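Local coordinates for aldehyde dehydrogenase (Anabaena variabilis, PDB 4H7N) that probably oxidises aldehydes to the corresponding carboxylic acids, using NAD+ as the electron acceptor, at the interface of chains A and B. Coordinates in Å, arbitrary orientation; residue numbers count along the deposited sequence, not the author numbering. Chains: chain A/B, Aldehyde dehydrogenase.

Contact 1: the interface of chains A and B. Residues chain A 401, 405, 409, 418; chain B 121, 459, 461.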
loop_
_atom_site.group_PDB
_atom_site.type_symbol
_atom_site.label_atom_id
_atom_site.label_comp_id
_atom_site.label_asym_id
_atom_site.label_seq_id
_atom_site.Cartn_x
_atom_site.Cartn_y
_atom_site.Cartn_z
ATOM N N GLU A 401 5.968 -7.840 -32.541
ATOM C CA GLU A 401 5.822 -7.646 -31.130
ATOM C C GLU A 401 7.192 -7.546 -30.444
ATOM O O GLU A 401 7.357 -6.736 -29.547
ATOM C CB GLU A 401 4.898 -8.685 -30.483
ATOM C CG GLU A 401 5.552 -9.989 -30.076
ATOM C CD GLU A 401 4.601 -10.972 -29.381
ATOM O OE1 GLU A 401 3.434 -11.116 -29.811
ATOM O OE2 GLU A 401 5.062 -11.638 -28.423
ATOM N N LEU A 405 8.314 -4.577 -27.994
ATOM C CA LEU A 405 8.522 -4.896 -26.583
ATOM C C LEU A 405 9.881 -4.375 -26.107
ATOM O O LEU A 405 9.997 -3.864 -24.952
ATOM C CB LEU A 405 8.373 -6.392 -26.296
ATOM C CG LEU A 405 6.943 -6.974 -26.212
ATOM C CD1 LEU A 405 7.001 -8.485 -26.328
ATOM C CD2 LEU A 405 6.224 -6.595 -24.942
ATOM N N ARG A 409 9.761 -2.089 -22.777
ATOM C CA ARG A 409 10.442 -2.386 -21.535
ATOM C C ARG A 409 11.297 -1.226 -21.006
ATOM O O ARG A 409 11.645 -1.236 -19.846
ATOM C CB ARG A 409 11.310 -3.645 -21.670
ATOM C CG ARG A 409 10.473 -4.909 -21.862
ATOM C CD ARG A 409 11.348 -6.150 -22.035
ATOM N NE ARG A 409 10.555 -7.271 -22.556
ATOM C CZ ARG A 409 10.762 -7.900 -23.720
ATOM N NH1 ARG A 409 11.756 -7.544 -24.567
ATOM N NH2 ARG A 409 9.959 -8.921 -24.042
ATOM N N ILE A 418 0.865 -2.764 -26.980
ATOM C CA ILE A 418 1.814 -3.165 -27.953
ATOM C C ILE A 418 1.082 -3.433 -29.282
ATOM O O ILE A 418 0.202 -4.310 -29.360
ATOM C CB ILE A 418 2.559 -4.461 -27.518
ATOM C CG1 ILE A 418 3.267 -4.270 -26.155
ATOM C CG2 ILE A 418 3.552 -4.814 -28.584
ATOM C CD1 ILE A 418 4.411 -3.261 -26.164
ATOM N N GLN B 121 1.797 -9.939 -21.280
ATOM C CA GLN B 121 3.046 -10.260 -20.612
ATOM C C GLN B 121 3.169 -9.338 -19.411
ATOM O O GLN B 121 2.587 -8.233 -19.393
ATOM C CB GLN B 121 4.249 -10.080 -21.547
ATOM C CG GLN B 121 4.331 -11.151 -22.647
ATOM C CD GLN B 121 5.550 -10.992 -23.538
ATOM O OE1 GLN B 121 6.524 -10.397 -23.155
ATOM N NE2 GLN B 121 5.461 -11.465 -24.721
ATOM N N PHE B 459 2.059 -5.705 -20.208
ATOM C CA PHE B 459 2.158 -5.461 -21.634
ATOM C C PHE B 459 0.994 -6.176 -22.336
ATOM O O PHE B 459 0.880 -7.410 -22.298
ATOM C CB PHE B 459 3.490 -5.954 -22.194
ATOM C CG PHE B 459 4.698 -5.387 -21.493
ATOM C CD1 PHE B 459 5.252 -4.218 -21.893
ATOM C CD2 PHE B 459 5.207 -5.997 -20.360
ATOM C CE1 PHE B 459 6.343 -3.688 -21.256
ATOM C CE2 PHE B 459 6.326 -5.457 -19.714
ATOM C CZ PHE B 459 6.890 -4.309 -20.179
ATOM N N ILE B 461 -0.810 -6.983 -25.712
ATOM C CA ILE B 461 -0.258 -7.145 -27.033
ATOM C C ILE B 461 -1.329 -7.533 -28.049
ATOM O O ILE B 461 -1.921 -8.561 -27.909
ATOM C CB ILE B 461 0.802 -8.255 -26.993
ATOM C CG1 ILE B 461 1.920 -7.907 -26.001
ATOM C CG2 ILE B 461 1.401 -8.488 -28.368
ATOM C CD1 ILE B 461 2.655 -9.132 -25.496
#
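A:Leu405 and B:Phe459 meet at the apolar centre of this patch, where the C-terminal strand 454-462 of one aldehyde dehydrogenase subunit lies parallel to strand 415-418 of the other. The CD2 branch of A:Leu405, from helix 401-408, rests against the base of the aromatic side chain, 3.9 Å from B:Phe459 CB. The far tip of the ring, B:Phe459 CZ, abuts the aliphatic stem of A:Arg409 at CG (4.0 Å), the two side chains crossing almost at right angles. A:Ile418 and B:Ile461, paired across the sheet, lie side by side and point the same way, with A:Ile418 CB 3.8 Å from B:Ile461 CG1. The other branch of B:Ile461, CG2, stands anti to its backbone N and touches A:Glu401 OE1 at 3.6 Å. At the polar rim the extended B:Gln121 lays its amide against A:Leu405 CD1, 3.7 Å from NE2. That amide sits between charged groups: NE2 is 3.7 Å from A:Glu401 OE2, and OE1 is 3.8 Å from A:Arg409 NH2, spacings too long for direct bonds. An alanine in place of B:Gln121 would probably open a gap beside A:Leu405 CD1 and leave the carboxylate and guanidinium without the amide between them.

Contact 2: the interface of chains A and B. Residues chain A 413-414, 433-436; chain B 125, 455-457.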
loop_
_atom_site.group_PDB
_atom_site.type_symbol
_atom_site.label_atom_id
_atom_site.label_comp_id
_atom_site.label_asym_id
_atom_site.label_seq_id
_atom_site.Cartn_x
_atom_site.Cartn_y
_atom_site.Cartn_z
ATOM N N ALA A 413 6.176 3.311 -17.221
ATOM C CA ALA A 413 4.716 3.304 -17.148
ATOM C C ALA A 413 4.209 1.952 -16.783
ATOM O O ALA A 413 4.840 0.938 -17.100
ATOM C CB ALA A 413 4.109 3.744 -18.480
ATOM N N GLY A 414 3.044 1.916 -16.143
ATOM C CA GLY A 414 2.505 0.669 -15.629
ATOM C C GLY A 414 1.962 -0.286 -16.675
ATOM O O GLY A 414 2.097 -1.493 -16.542
ATOM N N ASN A 433 1.272 -1.197 -11.688
ATOM C CA ASN A 433 1.485 -0.100 -10.699
ATOM C C ASN A 433 1.818 1.182 -11.478
ATOM O O ASN A 433 2.638 1.164 -12.397
ATOM C CB ASN A 433 2.639 -0.453 -9.709
ATOM C CG ASN A 433 2.357 -1.715 -8.870
ATOM O OD1 ASN A 433 3.142 -2.613 -8.784
ATOM N ND2 ASN A 433 1.188 -1.779 -8.281
ATOM N N ALA A 434 1.234 2.315 -11.111
ATOM C CA ALA A 434 1.659 3.568 -11.743
ATOM C C ALA A 434 3.090 3.959 -11.386
ATOM O O ALA A 434 3.594 3.629 -10.318
ATOM C CB ALA A 434 0.719 4.700 -11.359
ATOM N N PHE A 435 3.735 4.681 -12.302
ATOM C CA PHE A 435 5.059 5.203 -12.095
ATOM C C PHE A 435 4.940 6.708 -11.844
ATOM O O PHE A 435 3.945 7.365 -12.228
ATOM C CB PHE A 435 5.910 4.917 -13.330
ATOM C CG PHE A 435 6.408 3.486 -13.459
ATOM C CD1 PHE A 435 5.537 2.435 -13.652
ATOM C CD2 PHE A 435 7.771 3.229 -13.454
ATOM C CE1 PHE A 435 5.987 1.146 -13.778
ATOM C CE2 PHE A 435 8.272 1.923 -13.562
ATOM C CZ PHE A 435 7.359 0.871 -13.745
ATOM N N ASN A 436 5.971 7.291 -11.222
ATOM C CA ASN A 436 6.060 8.699 -10.976
ATOM C C ASN A 436 4.810 9.222 -10.259
ATOM O O ASN A 436 4.386 8.608 -9.291
ATOM C CB ASN A 436 6.330 9.451 -12.281
ATOM C CG ASN A 436 7.662 9.051 -12.929
ATOM O OD1 ASN A 436 8.624 8.647 -12.247
ATOM N ND2 ASN A 436 7.731 9.180 -14.228
ATOM N N VAL B 125 9.578 -4.357 -11.930
ATOM C CA VAL B 125 10.617 -3.347 -12.037
ATOM C C VAL B 125 10.905 -2.841 -10.625
ATOM O O VAL B 125 10.006 -2.326 -9.982
ATOM C CB VAL B 125 10.089 -2.149 -12.841
ATOM C CG1 VAL B 125 11.171 -1.093 -13.014
ATOM C CG2 VAL B 125 9.564 -2.616 -14.191
ATOM N N ARG B 455 7.526 -2.566 -8.912
ATOM C CA ARG B 455 6.344 -2.154 -9.641
ATOM C C ARG B 455 5.986 -3.225 -10.698
ATOM O O ARG B 455 6.848 -3.700 -11.406
ATOM C CB ARG B 455 6.622 -0.872 -10.339
ATOM C CG ARG B 455 6.668 0.286 -9.407
ATOM C CD ARG B 455 6.595 1.522 -10.275
ATOM N NE ARG B 455 6.438 2.745 -9.505
ATOM C CZ ARG B 455 7.452 3.429 -9.008
ATOM N NH1 ARG B 455 8.724 2.999 -9.168
ATOM N NH2 ARG B 455 7.188 4.539 -8.353
ATOM N N LYS B 456 4.723 -3.582 -10.794
ATOM C CA LYS B 456 4.254 -4.490 -11.837
ATOM C C LYS B 456 3.980 -3.674 -13.074
ATOM O O LYS B 456 3.428 -2.560 -12.985
ATOM C CB LYS B 456 2.983 -5.210 -11.382
ATOM C CG LYS B 456 3.163 -6.065 -10.113
ATOM C CD LYS B 456 1.799 -6.558 -9.625
ATOM C CE LYS B 456 1.668 -6.754 -8.107
ATOM N NZ LYS B 456 0.207 -6.941 -7.736
ATOM N N GLN B 457 4.434 -4.187 -14.215
ATOM C CA GLN B 457 4.090 -3.660 -15.504
ATOM C C GLN B 457 3.353 -4.700 -16.316
ATOM O O GLN B 457 3.751 -5.896 -16.342
ATOM C CB GLN B 457 5.325 -3.347 -16.334
ATOM C CG GLN B 457 6.070 -2.134 -15.994
ATOM C CD GLN B 457 7.187 -1.863 -17.015
ATOM O OE1 GLN B 457 8.035 -2.716 -17.265
ATOM N NE2 GLN B 457 7.172 -0.690 -17.594
HETATM O O HOH W 1 4.511 6.375 -7.914
#
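B:Arg455 crosses A:Phe435 at the start of the C-terminal strand 454-462, the segment by which one aldehyde dehydrogenase subunit reaches into its partner. Its CB stands above the rim of the ring, 3.9 Å from A:Phe435 CZ, and CB and CG both pass A:Asn433 CB. CD then sits over the middle of the ring, 3.4 Å from the A:Phe435 centroid, in a CH-pi contact. The chain stays extended to NE (chi2 -166°, chi3 172°), which carries the guanidinium past the ring toward A:Ala434 O and a water. NE donates to the carbonyl oxygen A:Ala434 O at 3.1 Å, approaching tilted from the carbonyl plane. The guanidinium runs only 24° from the ring plane, with water 1 in plane at its edge. This water is 2.6 Å from A:Asn436 O but a long 3.3 Å from B:Arg455 NH2. A leucine in place of B:Arg455 would probably leave A:Ala434 O and the water without the N-H donors that reach them. Beyond this ring contact, A:Asn433 grips B:Lys456 twice: OD1 accepts from B:Lys456 N at 2.7 Å, while A:Asn433 N donates to B:Lys456 O at 2.9 Å. B:Gln457, extended beyond CG, points NE2 in the carbonyl plane at A:Ala413 O (2.9 Å).

Contact 3: the interface of chains A and B. Residues chain A 415-416, 424, 427, 429-430; chain B 458, 460.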
loop_
_atom_site.group_PDB
_atom_site.type_symbol
_atom_site.label_atom_id
_atom_site.label_comp_id
_atom_site.label_asym_id
_atom_site.label_seq_id
_atom_site.Cartn_x
_atom_site.Cartn_y
_atom_site.Cartn_z
ATOM N N ALA A 415 1.296 0.246 -17.683
ATOM C CA ALA A 415 0.685 -0.623 -18.721
ATOM C C ALA A 415 1.041 -0.150 -20.135
ATOM O O ALA A 415 0.762 0.993 -20.494
ATOM C CB ALA A 415 -0.811 -0.686 -18.528
ATOM N N ILE A 416 1.732 -0.980 -20.897
ATOM C CA ILE A 416 2.105 -0.578 -22.198
ATOM C C ILE A 416 1.327 -1.413 -23.205
ATOM O O ILE A 416 1.385 -2.639 -23.222
ATOM C CB ILE A 416 3.600 -0.728 -22.476
ATOM C CG1 ILE A 416 4.455 -0.240 -21.271
ATOM C CG2 ILE A 416 3.984 -0.115 -23.818
ATOM C CD1 ILE A 416 4.468 1.226 -21.045
ATOM N N THR A 424 -5.874 -0.520 -21.816
ATOM C CA THR A 424 -6.419 -0.602 -20.457
ATOM C C THR A 424 -7.760 0.076 -20.324
ATOM O O THR A 424 -8.468 -0.165 -19.382
ATOM C CB THR A 424 -5.495 -0.088 -19.362
ATOM O OG1 THR A 424 -5.287 1.321 -19.513
ATOM C CG2 THR A 424 -4.175 -0.837 -19.444
HETATM N N MSE A 427 -9.930 -3.159 -21.214
HETATM C CA MSE A 427 -9.640 -4.410 -20.581
HETATM C C MSE A 427 -9.139 -4.217 -19.214
HETATM O O MSE A 427 -8.400 -3.306 -18.939
HETATM C CB MSE A 427 -8.453 -5.026 -21.230
HETATM C CG MSE A 427 -8.819 -5.128 -22.661
HETATM SE SE MSE A 427 -7.152 -5.799 -23.365
HETATM C CE MSE A 427 -7.440 -7.668 -22.744
ATOM N N GLU A 429 -7.533 -6.871 -17.481
ATOM C CA GLU A 429 -6.565 -7.892 -17.076
ATOM C C GLU A 429 -5.203 -7.259 -17.142
ATOM O O GLU A 429 -5.000 -6.311 -17.898
ATOM C CB GLU A 429 -6.597 -9.098 -17.995
ATOM C CG GLU A 429 -7.971 -9.702 -18.071
ATOM C CD GLU A 429 -8.630 -9.527 -19.445
ATOM O OE1 GLU A 429 -8.568 -8.402 -20.121
ATOM O OE2 GLU A 429 -9.217 -10.562 -19.790
ATOM N N GLY A 430 -4.284 -7.758 -16.331
ATOM C CA GLY A 430 -2.922 -7.182 -16.290
ATOM C C GLY A 430 -2.719 -6.261 -15.091
ATOM O O GLY A 430 -3.111 -5.106 -15.113
ATOM N N ALA B 458 2.320 -4.257 -17.015
ATOM C CA ALA B 458 1.563 -5.126 -17.899
ATOM C C ALA B 458 1.873 -4.719 -19.350
ATOM O O ALA B 458 1.970 -3.521 -19.682
ATOM C CB ALA B 458 0.064 -5.012 -17.609
ATOM N N LEU B 460 0.161 -5.386 -22.993
ATOM C CA LEU B 460 -1.034 -5.886 -23.569
ATOM C C LEU B 460 -0.809 -5.817 -25.081
ATOM O O LEU B 460 -0.647 -4.741 -25.650
ATOM C CB LEU B 460 -2.204 -5.033 -23.114
ATOM C CG LEU B 460 -2.677 -5.203 -21.678
ATOM C CD1 LEU B 460 -3.741 -4.215 -21.297
ATOM C CD2 LEU B 460 -3.288 -6.576 -21.515
#
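B:Leu460 and B:Ala458, on strand 454-462, bury more surface than their neighbours here, and each combines a backbone bond to A:Ile416 with a side chain set against chain A. A:Ile416 N donates to B:Ala458 O at 2.8 Å, and B:Leu460 N donates to A:Ile416 O at 3.0 Å. A:Ile416 is thus held through both its N-H and its carbonyl, the parallel pattern in which one residue of a strand bonds two positions of its neighbour. B:Leu460 hides 50 Å² of surface. Its CG stands anti to the carbonyl carbon (chi1 -74°), and the isobutyl fork spreads between the 3-10 helix 423-425 and the loop of A:Met427 and A:Glu429. B:Leu460 CD1 meets the methyl A:Thr424 CG2 at 3.9 Å, the side chains crossing at about a right angle. The other branch, B:Leu460 CD2, lies 4.0 Å from the carbonyl oxygen A:Glu429 O. The selenium of the selenomethionine A:Met427 is more distant, 4.3 Å from B:Leu460 CD1. B:Ala458 contributes a small methyl, CB, which fits against the bare backbone of A:Gly430, 3.9 Å from its CA. These bonds continue the sheet of chain A into the C-terminal strand of chain B, fixing the register of the two strands and tying the subunits together.

Contact 4: the interface of chains A and B. Residues chain A 216, 219, 231, 233, 436-437, 439-440; chain B 226-228.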
loop_
_atom_site.group_PDB
_atom_site.type_symbol
_atom_site.label_atom_id
_atom_site.label_comp_id
_atom_site.label_asym_id
_atom_site.label_seq_id
_atom_site.Cartn_x
_atom_site.Cartn_y
_atom_site.Cartn_z
ATOM N N ARG A 216 -2.351 14.595 -4.449
ATOM C CA ARG A 216 -1.267 14.828 -3.527
ATOM C C ARG A 216 -1.811 15.291 -2.167
ATOM O O ARG A 216 -1.329 14.874 -1.113
ATOM C CB ARG A 216 -0.257 15.808 -4.084
ATOM C CG ARG A 216 0.542 15.187 -5.184
ATOM C CD ARG A 216 1.712 15.995 -5.553
ATOM N NE ARG A 216 2.778 15.884 -4.567
ATOM C CZ ARG A 216 3.965 16.462 -4.706
ATOM N NH1 ARG A 216 4.218 17.179 -5.782
ATOM N NH2 ARG A 216 4.917 16.334 -3.788
ATOM N N ALA A 219 -3.303 12.236 -0.478
ATOM C CA ALA A 219 -2.189 11.428 0.086
ATOM C C ALA A 219 -1.802 11.951 1.436
ATOM O O ALA A 219 -1.602 11.199 2.420
ATOM C CB ALA A 219 -0.961 11.472 -0.840
ATOM N N LEU A 231 -4.581 5.796 -4.943
ATOM C CA LEU A 231 -4.603 7.012 -5.729
ATOM C C LEU A 231 -4.303 6.743 -7.211
ATOM O O LEU A 231 -3.268 6.131 -7.554
ATOM C CB LEU A 231 -3.550 8.000 -5.238
ATOM C CG LEU A 231 -3.531 8.269 -3.755
ATOM C CD1 LEU A 231 -2.292 9.067 -3.437
ATOM C CD2 LEU A 231 -4.764 9.021 -3.340
ATOM N N LEU A 233 -3.972 9.247 -10.492
ATOM C CA LEU A 233 -3.900 10.713 -10.616
ATOM C C LEU A 233 -3.625 11.235 -12.020
ATOM O O LEU A 233 -3.130 12.332 -12.200
ATOM C CB LEU A 233 -2.840 11.284 -9.687
ATOM C CG LEU A 233 -2.926 10.875 -8.222
ATOM C CD1 LEU A 233 -1.966 11.702 -7.396
ATOM C CD2 LEU A 233 -4.377 11.025 -7.740
ATOM N N ASN A 436 5.971 7.291 -11.222
ATOM C CA ASN A 436 6.060 8.699 -10.976
ATOM C C ASN A 436 4.810 9.222 -10.259
ATOM O O ASN A 436 4.386 8.608 -9.291
ATOM C CB ASN A 436 6.330 9.451 -12.281
ATOM C CG ASN A 436 7.662 9.051 -12.929
ATOM O OD1 ASN A 436 8.624 8.647 -12.247
ATOM N ND2 ASN A 436 7.731 9.180 -14.228
ATOM N N PHE A 437 4.202 10.326 -10.706
ATOM C CA PHE A 437 3.085 10.942 -9.963
ATOM C C PHE A 437 1.709 10.466 -10.378
ATOM O O PHE A 437 0.728 11.045 -9.960
ATOM C CB PHE A 437 3.136 12.489 -10.042
ATOM C CG PHE A 437 4.215 13.085 -9.186
ATOM C CD1 PHE A 437 4.006 13.282 -7.827
ATOM C CD2 PHE A 437 5.468 13.359 -9.711
ATOM C CE1 PHE A 437 5.021 13.796 -7.015
ATOM C CE2 PHE A 437 6.489 13.901 -8.911
ATOM C CZ PHE A 437 6.261 14.108 -7.557
ATOM N N GLY A 439 0.263 7.675 -9.595
ATOM C CA GLY A 439 -0.433 6.985 -8.535
ATOM C C GLY A 439 0.407 6.308 -7.482
ATOM O O GLY A 439 1.641 6.292 -7.571
ATOM N N LEU A 440 -0.299 5.821 -6.476
ATOM C CA LEU A 440 0.247 4.997 -5.384
ATOM C C LEU A 440 -0.831 4.046 -4.905
ATOM O O LEU A 440 -1.997 4.335 -5.040
ATOM C CB LEU A 440 0.599 5.848 -4.170
ATOM C CG LEU A 440 1.793 6.769 -4.201
ATOM C CD1 LEU A 440 1.850 7.613 -2.939
ATOM C CD2 LEU A 440 3.081 6.018 -4.407
ATOM N N PHE B 226 5.536 11.828 -1.919
ATOM C CA PHE B 226 4.869 10.945 -2.827
ATOM C C PHE B 226 5.650 9.657 -3.092
ATOM O O PHE B 226 5.822 9.230 -4.244
ATOM C CB PHE B 226 4.424 11.678 -4.142
ATOM C CG PHE B 226 3.198 11.080 -4.797
ATOM C CD1 PHE B 226 1.967 11.308 -4.288
ATOM C CD2 PHE B 226 3.309 10.272 -5.909
ATOM C CE1 PHE B 226 0.814 10.782 -4.870
ATOM C CE2 PHE B 226 2.164 9.729 -6.513
ATOM C CZ PHE B 226 0.914 10.007 -6.006
ATOM N N ILE B 227 6.067 9.007 -1.995
ATOM C CA ILE B 227 6.672 7.703 -2.075
ATOM C C ILE B 227 5.938 6.738 -1.167
ATOM O O ILE B 227 5.300 7.135 -0.189
ATOM C CB ILE B 227 8.178 7.693 -1.687
ATOM C CG1 ILE B 227 8.420 8.177 -0.254
ATOM C CG2 ILE B 227 8.988 8.543 -2.632
ATOM C CD1 ILE B 227 9.900 8.091 0.146
ATOM N N PRO B 228 6.016 5.448 -1.491
ATOM C CA PRO B 228 5.419 4.486 -0.611
ATOM C C PRO B 228 6.177 4.362 0.686
ATOM O O PRO B 228 7.392 4.589 0.722
ATOM C CB PRO B 228 5.516 3.186 -1.376
ATOM C CG PRO B 228 6.077 3.502 -2.706
ATOM C CD PRO B 228 6.595 4.865 -2.710
#
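B:Phe226 inserts its ring into a pocket of chain A lined by A:Leu231, A:Leu233, A:Phe437 and A:Leu440, hiding 135 Å² of surface. Its CG is swung anti to the backbone N (chi1 -151°), which sends the ring into the partner. A:Leu440 slides past in the opposite direction and sets its CD1 over the ring centre, 3.8 Å from the B:Phe226 centroid. A:Phe437 crosses obliquely over the rim of the opposite face, sandwiching the ring, with CE1 3.6 Å from B:Phe226 CB and CD1 equally near the ring atom CD2. At the far end A:Leu233 CD1 touches B:Phe226 CZ tip to tip (3.6 Å), and A:Leu231 CD1 closes on CE1 (3.8 Å). The carbonyl oxygen A:Asn436 O lies in plane at the ring edge, 3.7 Å from B:Phe226 CE2. Behind, within chain A, A:Phe437 CE1 lies over the guanidinium face of A:Arg216, which backs this wall. Packing is looser along the following loop: B:Pro228 CD is 4.1 Å from A:Leu440 CD2, and B:Ile227 hides just 9 Å². B:Phe226 follows helix 212-225 of its own chain and enters between the same helix of chain A, strand 229-232 and the segment 436-440; the centre of the site is about 7 Å from the predicted active-site A:Glu232.

Contacts 1, 2 and 3 all use strand 454-462 of chain B, whose successive residues are divided among them. Contacts 1 and 3 also share strand 415-418 of chain A, and contacts 1 and 2 strand 118-126 of chain B. The C-alpha centres of contact 1 and contact 3 lie about 9 Å apart, those of contact 1 and contact 2 about 14 Å. Contact 4 is about 11 Å from contact 2, sharing A:Asn436, and lies close to the predicted active site; the structure alone does not show whether it affects it. Two-fold symmetry repeats every contact, making the strand exchange reciprocal.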